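Local coordinates for protein endo alpha-1,4 polygalactosaminidase (Neosartorya fumigata, PDB 6OJ1) that hydrolyses alpha-1,4-linked galactosamine polymers from within the chain, as an endo-acting (beta/alpha)-barrel glycoside hydrolase of family GH114, and disrupts microbial biofilms, at residues A[103-108]-A[121-126]; A[144-149]-A[202-207]; A[165-170]-A[194-199]. All blocks are in the same frame, centred on the assembly; numbering follows the deposited sequence.

Interaction 1. Residues A[103-108]-A[121-126]; sequences DSDLGH and ISSANV. With NAG (2-acetamido-2-deoxy-beta-D-glucopyranose), chain C.
Asp105 reaches across to Ser123, Asn125 and Val126 at the start of helix 124-140, where Ser123 is the N-cap residue; the contact ties the 3-10 turn leading into strand 106-109 to the start of this helix. Asp105 leaves its backbone with CG beside the backbone N (chi1 -66°), directing the carboxylate at the first turn. Going outward, CB lies 3.6 Å from Val126 CG2, and CG is closer still to that methyl; the two side chains run past each other in opposite senses. At the tip the oxygens diverge. OD1 accepts from Ser123 OG at 2.7 Å, a donor standing above the carboxylate plane by 37°. OD2 receives Asn125 ND2 at 2.7 Å through its syn lone pair, and the bond lies within the amide plane; carboxylate and amide are nearly coplanar, which helps to hold both groups flat. OD2 also accepts from Lys102 N, and the Asn125 amide gives a further bond to Lys100 O. The polar tip is thus gripped from the preceding loop as well as from the helix. The attached N-acetylglucosamine of chain C lies nearby, its ring O5 3.8 Å from Ser123 N. Ser123 OG has a double role: while donating to Asp105, it caps the helix by accepting from Val126 N at 3.1 Å and, weakly, from Asn125 N.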
loop_
_atom_site.group_PDB
_atom_site.type_symbol
_atom_site.label_atom_id
_atom_site.label_comp_id
_atom_site.label_asym_id
_atom_site.label_seq_id
_atom_site.Cartn_x
_atom_site.Cartn_y
_atom_site.Cartn_z
ATOM N N ASP A 103 -12.262 -0.411 -22.206
ATOM C CA ASP A 103 -11.284 0.426 -22.892
ATOM C C ASP A 103 -11.310 1.847 -22.351
ATOM O O ASP A 103 -10.257 2.461 -22.145
ATOM C CB ASP A 103 -11.522 0.411 -24.408
ATOM C CG ASP A 103 -12.883 0.988 -24.817
ATOM O OD1 ASP A 103 -13.789 1.079 -23.964
ATOM O OD2 ASP A 103 -13.043 1.344 -26.008
ATOM N N SER A 104 -12.506 2.364 -22.053
ATOM C CA SER A 104 -12.641 3.726 -21.548
ATOM C C SER A 104 -12.160 3.883 -20.111
ATOM O O SER A 104 -12.033 5.018 -19.647
ATOM C CB SER A 104 -14.103 4.176 -21.672
ATOM O OG SER A 104 -14.964 3.216 -21.070
ATOM N N ASP A 105 -11.877 2.794 -19.396
ATOM C CA ASP A 105 -11.313 2.910 -18.060
ATOM C C ASP A 105 -9.817 3.188 -18.071
ATOM O O ASP A 105 -9.273 3.566 -17.031
ATOM C CB ASP A 105 -11.540 1.627 -17.246
ATOM C CG ASP A 105 -13.004 1.368 -16.952
ATOM O OD1 ASP A 105 -13.756 2.350 -16.794
ATOM O OD2 ASP A 105 -13.401 0.187 -16.888
ATOM N N LEU A 106 -9.148 3.025 -19.206
ATOM C CA LEU A 106 -7.692 2.945 -19.239
ATOM C C LEU A 106 -7.076 4.232 -19.765
ATOM O O LEU A 106 -7.524 4.775 -20.778
ATOM C CB LEU A 106 -7.228 1.776 -20.115
ATOM C CG LEU A 106 -7.752 0.369 -19.807
ATOM C CD1 LEU A 106 -6.945 -0.695 -20.554
ATOM C CD2 LEU A 106 -7.750 0.093 -18.317
ATOM N N GLY A 107 -6.024 4.691 -19.082
ATOM C CA GLY A 107 -5.202 5.803 -19.538
ATOM C C GLY A 107 -3.830 5.359 -20.028
ATOM O O GLY A 107 -3.697 4.297 -20.646
ATOM N N HIS A 108 -2.804 6.167 -19.762
ATOM C CA HIS A 108 -1.458 5.935 -20.263
ATOM C C HIS A 108 -0.759 4.818 -19.478
ATOM O O HIS A 108 -1.119 4.498 -18.341
ATOM C CB HIS A 108 -0.619 7.214 -20.169
ATOM C CG HIS A 108 -1.019 8.289 -21.133
ATOM N ND1 HIS A 108 -0.548 9.580 -21.041
ATOM C CD2 HIS A 108 -1.827 8.262 -22.220
ATOM C CE1 HIS A 108 -1.050 10.304 -22.028
ATOM N NE2 HIS A 108 -1.830 9.527 -22.756
ATOM N N ILE A 121 -10.158 6.598 -12.107
ATOM C CA ILE A 121 -10.677 6.213 -10.801
ATOM C C ILE A 121 -12.041 6.818 -10.512
ATOM O O ILE A 121 -12.678 6.447 -9.515
ATOM C CB ILE A 121 -9.655 6.583 -9.704
ATOM C CG1 ILE A 121 -9.341 8.091 -9.730
ATOM C CG2 ILE A 121 -8.393 5.702 -9.843
ATOM C CD1 ILE A 121 -8.337 8.530 -8.633
ATOM N N SER A 122 -12.530 7.715 -11.372
ATOM C CA SER A 122 -13.890 8.233 -11.239
ATOM C C SER A 122 -14.921 7.373 -11.956
ATOM O O SER A 122 -16.128 7.591 -11.782
ATOM C CB SER A 122 -13.965 9.661 -11.788
ATOM O OG SER A 122 -13.054 10.509 -11.104
ATOM N N SER A 123 -14.467 6.434 -12.779
ATOM C CA SER A 123 -15.355 5.562 -13.532
ATOM C C SER A 123 -16.171 4.676 -12.596
ATOM O O SER A 123 -15.604 4.016 -11.714
ATOM C CB SER A 123 -14.524 4.694 -14.481
ATOM O OG SER A 123 -15.231 3.524 -14.830
ATOM N N ALA A 124 -17.499 4.633 -12.816
ATOM C CA ALA A 124 -18.347 3.705 -12.062
ATOM C C ALA A 124 -17.859 2.268 -12.219
ATOM O O ALA A 124 -17.931 1.472 -11.277
ATOM C CB ALA A 124 -19.805 3.809 -12.515
ATOM N N ASN A 125 -17.370 1.917 -13.410
ATOM C CA ASN A 125 -16.927 0.542 -13.636
ATOM C C ASN A 125 -15.668 0.228 -12.841
ATOM O O ASN A 125 -15.552 -0.856 -12.249
ATOM C CB ASN A 125 -16.692 0.304 -15.127
ATOM C CG ASN A 125 -16.505 -1.176 -15.459
ATOM O OD1 ASN A 125 -17.364 -2.012 -15.155
ATOM N ND2 ASN A 125 -15.379 -1.504 -16.079
ATOM N N VAL A 126 -14.706 1.155 -12.826
ATOM C CA VAL A 126 -13.511 0.977 -12.009
ATOM C C VAL A 126 -13.891 0.858 -10.539
ATOM O O VAL A 126 -13.404 -0.027 -9.818
ATOM C CB VAL A 126 -12.527 2.140 -12.249
ATOM C CG1 VAL A 126 -11.387 2.118 -11.193
ATOM C CG2 VAL A 126 -11.919 2.020 -13.659
HETATM C C1 NAG C . -13.645 9.373 -16.059
HETATM C C2 NAG C . -13.829 10.203 -17.316
HETATM C C3 NAG C . -14.806 11.345 -17.052
HETATM C C4 NAG C . -16.115 10.828 -16.468
HETATM C C5 NAG C . -15.873 9.877 -15.291
HETATM C C6 NAG C . -17.123 9.132 -14.871
HETATM C C7 NAG C . -12.083 10.504 -19.021
HETATM C C8 NAG C . -10.752 11.123 -19.337
HETATM N N2 NAG C . -12.556 10.724 -17.788
HETATM O O3 NAG C . -15.054 12.008 -18.285
HETATM O O4 NAG C . -16.849 11.941 -15.968
HETATM O O5 NAG C . -14.902 8.877 -15.631
HETATM O O6 NAG C . -17.516 8.173 -15.847
HETATM O O7 NAG C . -12.699 9.838 -19.842
#

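Interaction 2. Residues A[144-149]-A[202-207]; sequences GVDPDN and WSVNEQ. With K (potassium ion), chain H.
Trp202 meets Gly144 and Val145 because its chi1 of 57° sets CG between the backbone N and the carbonyl carbon, turning the indole toward strand 144-148. Asp146 reaches back from the other strand: with CG anti to the backbone N (chi1 173°), its carboxylate swings toward strand 202-206, although the CB itself starts off along the side. The indole arrives edge-on. Its CZ2 lies 3.3 Å from Val145 O and its CH2 4.1 Å from Gly144 CA, both partners near the ring plane. Val145 O is buried here without any hydrogen-bonding partner in the model, and the C-H edge of the indole lies against it. Further along both strands, Val204 CG2 packs at 3.7 Å from Asp146 OD1, the two side chains crossing at about a right angle. A water joins the polar ends: it donates to Asp146 OD1 at 2.7 Å and accepts from Trp202 NE1 at 3.0 Å, linking the strands indirectly.

At the C-terminal strand ends, where (beta/alpha)-barrel enzymes carry their active sites, Glu206 OE1 binds a potassium ion at a long 3.2 Å. Two of the ion's waters donate to the two oxygens of Asp148, so metal and water span the gap between the carboxylates. Lys187 forms a salt bridge with Asp148, and Tyr232 a hydrogen bond with Glu206.

The strand axes approach to 8.9 Å at 41°, as fits next-but-one neighbours in a parallel barrel: strand 183-187 runs between them, strand 81-87 flanks 144-148, and 227-231 flanks 202-206.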
loop_
_atom_site.group_PDB
_atom_site.type_symbol
_atom_site.label_atom_id
_atom_site.label_comp_id
_atom_site.label_asym_id
_atom_site.label_seq_id
_atom_site.Cartn_x
_atom_site.Cartn_y
_atom_site.Cartn_z
ATOM N N GLY A 144 -6.877 -5.676 6.730
ATOM C CA GLY A 144 -6.873 -4.351 6.143
ATOM C C GLY A 144 -6.433 -4.492 4.708
ATOM O O GLY A 144 -6.058 -5.577 4.260
ATOM N N VAL A 145 -6.488 -3.377 3.980
ATOM C CA VAL A 145 -6.100 -3.361 2.574
ATOM C C VAL A 145 -5.155 -2.192 2.328
ATOM O O VAL A 145 -5.212 -1.160 3.010
ATOM C CB VAL A 145 -7.323 -3.284 1.628
ATOM C CG1 VAL A 145 -8.177 -4.573 1.707
ATOM C CG2 VAL A 145 -8.188 -2.055 1.938
ATOM N N ASP A 146 -4.292 -2.360 1.318
ATOM C CA ASP A 146 -3.238 -1.405 0.965
ATOM C C ASP A 146 -3.415 -1.071 -0.512
ATOM O O ASP A 146 -2.813 -1.723 -1.381
ATOM C CB ASP A 146 -1.860 -2.015 1.269
ATOM C CG ASP A 146 -0.694 -1.167 0.777
ATOM O OD1 ASP A 146 -0.870 0.039 0.498
ATOM O OD2 ASP A 146 0.416 -1.720 0.658
ATOM N N PRO A 147 -4.246 -0.073 -0.840
ATOM C CA PRO A 147 -4.597 0.204 -2.246
ATOM C C PRO A 147 -3.565 1.101 -2.919
ATOM O O PRO A 147 -3.312 2.227 -2.475
ATOM C CB PRO A 147 -5.967 0.903 -2.141
ATOM C CG PRO A 147 -6.400 0.717 -0.688
ATOM C CD PRO A 147 -5.120 0.670 0.083
ATOM N N ASP A 148 -2.980 0.599 -4.012
ATOM C CA ASP A 148 -1.846 1.238 -4.664
ATOM C C ASP A 148 -2.305 2.206 -5.741
ATOM O O ASP A 148 -3.445 2.157 -6.227
ATOM C CB ASP A 148 -0.923 0.167 -5.280
ATOM C CG ASP A 148 0.509 0.638 -5.469
ATOM O OD1 ASP A 148 0.857 1.804 -5.133
ATOM O OD2 ASP A 148 1.321 -0.194 -5.944
ATOM N N ASN A 149 -1.394 3.111 -6.084
ATOM C CA ASN A 149 -1.500 3.969 -7.268
ATOM C C ASN A 149 -2.693 4.906 -7.192
ATOM O O ASN A 149 -3.425 5.096 -8.167
ATOM C CB ASN A 149 -1.526 3.111 -8.527
ATOM C CG ASN A 149 -0.262 2.314 -8.683
ATOM O OD1 ASN A 149 0.842 2.881 -8.686
ATOM N ND2 ASN A 149 -0.392 0.991 -8.748
ATOM N N TRP A 202 -3.338 4.164 8.538
ATOM C CA TRP A 202 -1.886 4.269 8.416
ATOM C C TRP A 202 -1.555 4.970 7.108
ATOM O O TRP A 202 -2.424 5.222 6.268
ATOM C CB TRP A 202 -1.204 2.892 8.424
ATOM C CG TRP A 202 -1.721 1.985 7.336
ATOM C CD1 TRP A 202 -1.382 2.004 6.006
ATOM C CD2 TRP A 202 -2.687 0.938 7.484
ATOM N NE1 TRP A 202 -2.074 1.023 5.323
ATOM C CE2 TRP A 202 -2.888 0.364 6.205
ATOM C CE3 TRP A 202 -3.409 0.431 8.574
ATOM C CZ2 TRP A 202 -3.763 -0.701 5.990
ATOM C CZ3 TRP A 202 -4.284 -0.624 8.356
ATOM C CH2 TRP A 202 -4.456 -1.172 7.079
ATOM N N SER A 203 -0.264 5.231 6.935
ATOM C CA SER A 203 0.362 5.552 5.662
ATOM C C SER A 203 1.284 4.404 5.270
ATOM O O SER A 203 1.985 3.851 6.119
ATOM C CB SER A 203 1.179 6.850 5.781
ATOM O OG SER A 203 2.087 6.982 4.695
ATOM N N VAL A 204 1.283 4.027 3.997
ATOM C CA VAL A 204 2.394 3.263 3.434
ATOM C C VAL A 204 3.205 4.246 2.604
ATOM O O VAL A 204 2.675 4.851 1.660
ATOM C CB VAL A 204 1.926 2.071 2.579
ATOM C CG1 VAL A 204 3.134 1.441 1.874
ATOM C CG2 VAL A 204 1.224 1.007 3.439
ATOM N N ASN A 205 4.476 4.438 2.969
ATOM C CA ASN A 205 5.340 5.374 2.268
ATOM C C ASN A 205 6.525 4.658 1.648
ATOM O O ASN A 205 7.151 3.802 2.286
ATOM C CB ASN A 205 5.872 6.459 3.187
ATOM C CG ASN A 205 6.913 7.302 2.501
ATOM O OD1 ASN A 205 8.101 7.029 2.600
ATOM N ND2 ASN A 205 6.464 8.285 1.724
ATOM N N GLU A 206 6.853 5.037 0.418
ATOM C CA GLU A 206 8.102 4.625 -0.214
ATOM C C GLU A 206 9.047 5.815 -0.318
ATOM O O GLU A 206 8.688 6.849 -0.887
ATOM C CB GLU A 206 7.843 4.046 -1.599
ATOM C CG GLU A 206 7.105 2.722 -1.569
ATOM C CD GLU A 206 6.598 2.349 -2.932
ATOM O OE1 GLU A 206 5.824 3.143 -3.512
ATOM O OE2 GLU A 206 6.984 1.271 -3.430
ATOM N N GLN A 207 10.253 5.663 0.227
ATOM C CA GLN A 207 11.407 6.492 -0.118
ATOM C C GLN A 207 11.305 7.944 0.323
ATOM O O GLN A 207 11.973 8.801 -0.266
ATOM C CB GLN A 207 11.661 6.459 -1.628
ATOM C CG GLN A 207 11.980 5.067 -2.158
ATOM C CD GLN A 207 11.834 4.990 -3.656
ATOM O OE1 GLN A 207 10.732 4.809 -4.175
ATOM N NE2 GLN A 207 12.940 5.131 -4.362
HETATM K K K H . 5.695 2.292 -6.577
HETATM O O HOH W 1 -2.108 1.516 2.413
HETATM O O HOH W 2 3.737 0.080 -7.115
HETATM O O HOH W 3 3.155 3.119 -5.975
HETATM O O HOH W 4 4.809 -0.085 -4.384
HETATM O O HOH W 5 8.106 1.028 -6.221
HETATM O O HOH W 6 4.920 4.539 -7.975
#

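Interaction 3. Residues A[165-170]-A[194-199]; sequences DSISFV and PSVIKN. With NAG (2-acetamido-2-deoxy-beta-D-glucopyranose), chain E; NAG (2-acetamido-2-deoxy-beta-D-glucopyranose), chain B.
Ile167 and Val170, one turn apart on helix 163-179, meet Ser195 and Val196 in largely apolar packing. The tip of Ile167 lies against the serine methylene, CD1 being 3.6 Å from Ser195 CB, and its CG2 branch is 4.1 Å from Val196 CG1. The same valine methyl comes within 3.7 Å of Val170 CG1, the two valine side chains crossing at about a right angle. With chi1 at -58°, Val196 CG1 sits beside its own backbone N, which places it between the two helix residues.

Beside Ile167 and Ser195 lies the protein's own glycan. The two N-acetylglucosamines are joined, O4 of chain B to C1 of chain E. O3 of the chain B sugar donates to Ser195 O at 2.8 Å. Ser195 OG approaches the amide N2 of the chain E sugar too, but that separation is too short to be trusted in detail. Ile167 CD1 passes 3.9 Å from the acetyl methyl C8 of chain E, so isoleucine, serine and acetyl group meet one another.

Asparagines hold the second shell. Asn171 ND2 bonds to Ser195 O, which thus takes a protein donor besides the sugar; Asn171 OD1 in turn accepts from Asn199 ND2, which also reaches Asn175. Helix 163-179 is thereby fastened to the short, weakly bonded helix 193-196 and to the 3-10 segment 197-199 after it, which lead from strand 183-187 to strand 202-206.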
loop_
_atom_site.group_PDB
_atom_site.type_symbol
_atom_site.label_atom_id
_atom_site.label_comp_id
_atom_site.label_asym_id
_atom_site.label_seq_id
_atom_site.Cartn_x
_atom_site.Cartn_y
_atom_site.Cartn_z
ATOM N N ASP A 165 -9.946 14.104 -7.511
ATOM C CA ASP A 165 -10.356 12.771 -7.946
ATOM C C ASP A 165 -9.835 11.712 -6.983
ATOM O O ASP A 165 -10.569 10.798 -6.594
ATOM C CB ASP A 165 -9.850 12.473 -9.364
ATOM C CG ASP A 165 -10.540 13.289 -10.435
ATOM O OD1 ASP A 165 -11.710 13.705 -10.272
ATOM O OD2 ASP A 165 -9.898 13.495 -11.483
ATOM N N SER A 166 -8.571 11.834 -6.579
ATOM C CA SER A 166 -7.984 10.847 -5.676
ATOM C C SER A 166 -8.613 10.918 -4.295
ATOM O O SER A 166 -8.807 9.882 -3.645
ATOM C CB SER A 166 -6.475 11.064 -5.589
ATOM O OG SER A 166 -5.858 10.568 -6.762
ATOM N N ILE A 167 -8.907 12.128 -3.821
ATOM C CA ILE A 167 -9.534 12.285 -2.511
ATOM C C ILE A 167 -10.890 11.592 -2.499
ATOM O O ILE A 167 -11.201 10.822 -1.586
ATOM C CB ILE A 167 -9.655 13.778 -2.150
ATOM C CG1 ILE A 167 -8.265 14.367 -1.879
ATOM C CG2 ILE A 167 -10.509 13.956 -0.907
ATOM C CD1 ILE A 167 -8.185 15.905 -1.990
ATOM N N SER A 168 -11.716 11.854 -3.522
ATOM C CA SER A 168 -13.011 11.188 -3.632
ATOM C C SER A 168 -12.831 9.676 -3.643
ATOM O O SER A 168 -13.545 8.943 -2.947
ATOM C CB SER A 168 -13.727 11.648 -4.906
ATOM O OG SER A 168 -14.901 10.882 -5.160
ATOM N N PHE A 169 -11.877 9.202 -4.445
ATOM C CA PHE A 169 -11.662 7.769 -4.640
ATOM C C PHE A 169 -11.165 7.118 -3.360
ATOM O O PHE A 169 -11.662 6.057 -2.958
ATOM C CB PHE A 169 -10.662 7.572 -5.779
ATOM C CG PHE A 169 -10.427 6.131 -6.175
ATOM C CD1 PHE A 169 -11.484 5.300 -6.562
ATOM C CD2 PHE A 169 -9.133 5.630 -6.220
ATOM C CE1 PHE A 169 -11.237 3.975 -6.968
ATOM C CE2 PHE A 169 -8.886 4.315 -6.626
ATOM C CZ PHE A 169 -9.946 3.503 -7.005
ATOM N N VAL A 170 -10.188 7.749 -2.703
ATOM C CA VAL A 170 -9.620 7.166 -1.493
ATOM C C VAL A 170 -10.674 7.115 -0.391
ATOM O O VAL A 170 -10.796 6.114 0.322
ATOM C CB VAL A 170 -8.363 7.952 -1.066
ATOM C CG1 VAL A 170 -7.989 7.643 0.380
ATOM C CG2 VAL A 170 -7.179 7.638 -2.018
ATOM N N PRO A 194 -4.291 15.700 4.190
ATOM C CA PRO A 194 -5.292 16.377 5.035
ATOM C C PRO A 194 -6.719 15.980 4.728
ATOM O O PRO A 194 -7.564 15.991 5.627
ATOM C CB PRO A 194 -5.068 17.865 4.717
ATOM C CG PRO A 194 -3.680 17.950 4.264
ATOM C CD PRO A 194 -3.413 16.674 3.517
ATOM N N SER A 195 -7.003 15.613 3.481
ATOM C CA SER A 195 -8.366 15.379 3.034
ATOM C C SER A 195 -8.837 13.944 3.218
ATOM O O SER A 195 -10.031 13.687 3.024
ATOM C CB SER A 195 -8.505 15.757 1.563
ATOM O OG SER A 195 -8.318 17.147 1.412
ATOM N N VAL A 196 -7.943 13.018 3.584
ATOM C CA VAL A 196 -8.302 11.607 3.725
ATOM C C VAL A 196 -7.862 11.010 5.060
ATOM O O VAL A 196 -8.290 9.905 5.411
ATOM C CB VAL A 196 -7.722 10.747 2.575
ATOM C CG1 VAL A 196 -8.206 11.259 1.209
ATOM C CG2 VAL A 196 -6.154 10.658 2.665
ATOM N N ILE A 197 -7.020 11.723 5.817
ATOM C CA ILE A 197 -6.360 11.091 6.964
ATOM C C ILE A 197 -7.362 10.583 8.002
ATOM O O ILE A 197 -7.141 9.531 8.618
ATOM C CB ILE A 197 -5.321 12.047 7.594
ATOM C CG1 ILE A 197 -4.542 11.309 8.691
ATOM C CG2 ILE A 197 -5.975 13.311 8.152
ATOM C CD1 ILE A 197 -3.245 11.982 9.082
ATOM N N LYS A 198 -8.480 11.288 8.205
ATOM C CA LYS A 198 -9.446 10.843 9.209
ATOM C C LYS A 198 -10.004 9.462 8.890
ATOM O O LYS A 198 -10.446 8.748 9.798
ATOM C CB LYS A 198 -10.594 11.846 9.339
ATOM C CG LYS A 198 -10.189 13.174 9.933
ATOM C CD LYS A 198 -11.381 14.117 10.001
ATOM N N ASN A 199 -10.003 9.074 7.617
ATOM C CA ASN A 199 -10.491 7.778 7.178
ATOM C C ASN A 199 -9.386 6.729 7.127
ATOM O O ASN A 199 -9.677 5.558 6.859
ATOM C CB ASN A 199 -11.143 7.903 5.788
ATOM C CG ASN A 199 -12.629 7.566 5.793
ATOM O OD1 ASN A 199 -13.135 6.922 6.720
ATOM N ND2 ASN A 199 -13.336 7.993 4.739
HETATM C C1 NAG E . -10.878 18.553 3.958
HETATM C C2 NAG E . -9.820 19.485 3.372
HETATM C C3 NAG E . -8.583 19.494 4.272
HETATM C C4 NAG E . -8.944 19.824 5.721
HETATM C C5 NAG E . -10.136 18.974 6.188
HETATM C C6 NAG E . -10.677 19.381 7.540
HETATM C C7 NAG E . -10.034 19.678 0.931
HETATM C C8 NAG E . -9.566 19.183 -0.407
HETATM N N2 NAG E . -9.473 19.109 2.006
HETATM O O3 NAG E . -7.652 20.439 3.754
HETATM O O4 NAG E . -7.895 19.398 6.586
HETATM O O5 NAG E . -11.234 19.018 5.264
HETATM O O6 NAG E . -9.954 18.746 8.585
HETATM O O7 NAG E . -10.886 20.552 1.032
HETATM C C1 NAG B . -14.705 15.846 4.832
HETATM C C2 NAG B . -13.780 15.269 3.736
HETATM C C3 NAG B . -12.576 16.190 3.484
HETATM C C4 NAG B . -13.047 17.622 3.239
HETATM C C5 NAG B . -13.906 18.077 4.415
HETATM C C6 NAG B . -14.413 19.498 4.284
HETATM C C7 NAG B . -12.567 13.575 5.096
HETATM C C8 NAG B . -12.266 12.109 5.244
HETATM N N2 NAG B . -13.351 13.912 4.055
HETATM O O3 NAG B . -11.862 15.695 2.356
HETATM O O4 NAG B . -11.986 18.549 3.012
HETATM O O5 NAG B . -15.047 17.216 4.517
HETATM O O6 NAG B . -15.554 19.582 3.441
HETATM O O7 NAG B . -12.116 14.412 5.880
#

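From the N terminus, interaction 1 comes first, closing the short excursion through strand 116-119 and pinning the turn before strand 106-109, an edge strand of the small antiparallel sheet, to the start of helix 124-140. That helix is followed by strand 144-148, where interaction 2 opens; it closes only at strand 202-206, after helix 163-179, strand 183-187 and helix 193-196 have passed. Interaction 3 falls wholly within this span, joining those two helices on the barrel's outside while interaction 2 spans its interior. Interaction 1 precedes both others in series, yet it touches interaction 3: Ile121 O lies 3.4 Å from Phe169 CD1, packing the two neighbourhoods together. The centres of interactions 2 and 3 are about 13 Å apart.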